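Local coordinates for putative Lipoprotein (Shewanella oneidensis, PDB 3U24) that is of unknown function but binds zinc and calcium ions and is probably related to zinc metallopeptidases, at residues A[244-249]-A[517-522]. Residues are numbered along the deposited sequence; the frame is centred on the assembly and turned at random.
Sequences ELYEQK and SQVQLT. With ACY (acetic acid), chain Q.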
# COMPACT_ATOMS: atom_id res chain seq x y z
N GLU A 244 -11.19 15.49 -12.72
CA GLU A 244 -10.44 16.59 -12.12
C GLU A 244 -9.81 16.15 -10.78
O GLU A 244 -8.62 16.37 -10.56
CB GLU A 244 -11.27 17.86 -11.93
CG GLU A 244 -10.40 19.06 -11.48
CD GLU A 244 -11.05 20.45 -11.54
OE1 GLU A 244 -12.27 20.58 -11.27
OE2 GLU A 244 -10.30 21.44 -11.82
N LEU A 245 -10.61 15.56 -9.90
CA LEU A 245 -10.12 15.10 -8.61
C LEU A 245 -9.13 13.93 -8.75
O LEU A 245 -8.18 13.83 -7.97
CB LEU A 245 -11.26 14.74 -7.66
CG LEU A 245 -12.15 15.91 -7.21
CD1 LEU A 245 -13.36 15.38 -6.42
CD2 LEU A 245 -11.38 16.93 -6.38
N TYR A 246 -9.33 13.10 -9.77
CA TYR A 246 -8.54 11.90 -9.93
C TYR A 246 -7.13 12.31 -10.32
O TYR A 246 -6.18 11.87 -9.70
CB TYR A 246 -9.15 10.95 -10.94
CG TYR A 246 -8.51 9.58 -10.95
CD1 TYR A 246 -7.39 9.34 -11.71
CD2 TYR A 246 -9.04 8.53 -10.22
CE1 TYR A 246 -6.78 8.11 -11.76
CE2 TYR A 246 -8.45 7.29 -10.23
CZ TYR A 246 -7.30 7.09 -11.02
OH TYR A 246 -6.67 5.86 -11.09
N GLU A 247 -7.01 13.18 -11.31
CA GLU A 247 -5.71 13.70 -11.70
C GLU A 247 -4.99 14.41 -10.56
O GLU A 247 -3.78 14.23 -10.39
CB GLU A 247 -5.84 14.64 -12.87
CG GLU A 247 -6.26 13.97 -14.19
CD GLU A 247 -5.13 13.16 -14.83
OE1 GLU A 247 -4.00 13.09 -14.26
OE2 GLU A 247 -5.37 12.55 -15.89
N GLN A 248 -5.70 15.23 -9.77
CA GLN A 248 -5.06 15.94 -8.67
C GLN A 248 -4.60 14.89 -7.65
O GLN A 248 -3.46 14.95 -7.17
CB GLN A 248 -5.96 17.04 -8.03
CG GLN A 248 -6.24 18.25 -8.91
CD GLN A 248 -7.42 19.21 -8.48
OE1 GLN A 248 -8.33 18.87 -7.73
NE2 GLN A 248 -7.40 20.42 -9.05
N LYS A 249 -5.46 13.91 -7.32
CA LYS A 249 -5.07 12.89 -6.33
C LYS A 249 -3.87 12.06 -6.81
O LYS A 249 -2.98 11.73 -6.04
CB LYS A 249 -6.24 11.96 -5.99
CG LYS A 249 -5.99 11.02 -4.80
CD LYS A 249 -7.31 10.38 -4.32
CE LYS A 249 -7.25 9.70 -2.95
NZ LYS A 249 -6.31 8.58 -2.90
N SER A 517 -11.59 2.91 -2.70
CA SER A 517 -10.34 3.66 -2.78
C SER A 517 -10.13 4.15 -4.22
O SER A 517 -10.77 3.66 -5.18
CB SER A 517 -9.18 2.77 -2.37
OG SER A 517 -8.97 1.77 -3.36
N GLN A 518 -9.26 5.13 -4.36
CA GLN A 518 -8.93 5.75 -5.63
C GLN A 518 -7.41 5.91 -5.70
O GLN A 518 -6.76 6.14 -4.65
CB GLN A 518 -9.58 7.13 -5.73
CG GLN A 518 -11.02 7.17 -5.25
CD GLN A 518 -11.09 7.37 -3.76
OE1 GLN A 518 -10.22 7.99 -3.20
NE2 GLN A 518 -12.10 6.83 -3.13
N VAL A 519 -6.86 5.73 -6.92
CA VAL A 519 -5.45 6.00 -7.25
C VAL A 519 -4.47 4.93 -6.75
O VAL A 519 -3.57 4.49 -7.49
CB VAL A 519 -5.06 7.44 -6.83
CG1 VAL A 519 -3.58 7.66 -6.93
CG2 VAL A 519 -5.78 8.45 -7.72
N GLN A 520 -4.64 4.46 -5.53
CA GLN A 520 -3.67 3.49 -4.96
C GLN A 520 -3.42 2.29 -5.90
O GLN A 520 -2.29 1.80 -6.00
CB GLN A 520 -4.10 3.07 -3.54
CG GLN A 520 -3.08 2.22 -2.77
CD GLN A 520 -2.99 0.78 -3.30
OE1 GLN A 520 -3.97 0.24 -3.81
NE2 GLN A 520 -1.78 0.20 -3.24
N LEU A 521 -4.45 1.86 -6.61
CA LEU A 521 -4.36 0.68 -7.51
C LEU A 521 -3.45 0.93 -8.69
O LEU A 521 -2.89 -0.02 -9.21
CB LEU A 521 -5.73 0.21 -8.01
CG LEU A 521 -6.40 -0.80 -7.07
CD1 LEU A 521 -7.88 -0.94 -7.41
CD2 LEU A 521 -5.67 -2.14 -7.12
N THR A 522 -3.28 2.18 -9.11
CA THR A 522 -2.34 2.50 -10.20
C THR A 522 -0.85 2.49 -9.78
O THR A 522 0.03 2.52 -10.63
CB THR A 522 -2.63 3.88 -10.83
OG1 THR A 522 -2.26 4.91 -9.91
CG2 THR A 522 -4.12 4.04 -11.19
C ACY Q . -11.20 7.82 0.23
O ACY Q . -11.91 6.80 0.05
OXT ACY Q . -10.18 8.10 -0.49
CH3 ACY Q . -11.52 8.73 1.36
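Val519 lays its CG2 methyl over one face of the Tyr246 ring. This CH-pi contact puts CG2 3.9 Å from the ring centroid and 14° off the normal. The nearest ring atom is Tyr246 CE2, 3.8 Å from Val519 CG2. The same methyl also packs against CB and CG of Lys249, so it sits between ring and chain. At the ring edge, Thr522 CG2 meets Tyr246 OH tip to tip.

One hydrogen bond joins the segments: Lys249 NZ donates to Gln518 O over 3.0 Å. The donor stands above the carbonyl plane, 44° out of it. The lysine chain is extended until chi4 (-62°), where a bend places NZ. Lys249 NZ also forms a salt bridge with Asp253. An alanine here would probably leave Gln518 O without this donor and Asp253 without this counter-charge.

The side chain of Gln518 crosses that of Lys249 at about a right angle. Gln518 NE2 donates to O of an acetic acid molecule, probably from the crystallisation liquor, at 3.2 Å.

Within the loop, Val519 O accepts from both N and OG1 of Thr522. Asp479 of helix 459-485 accepts from Tyr246 OH and Val519 N, tying both segments to that helix. This is buried helix-to-loop packing in this largely helical protein of the DUF885 family, joining helix 243-254 to the connection between helices 504-516 and 523-542.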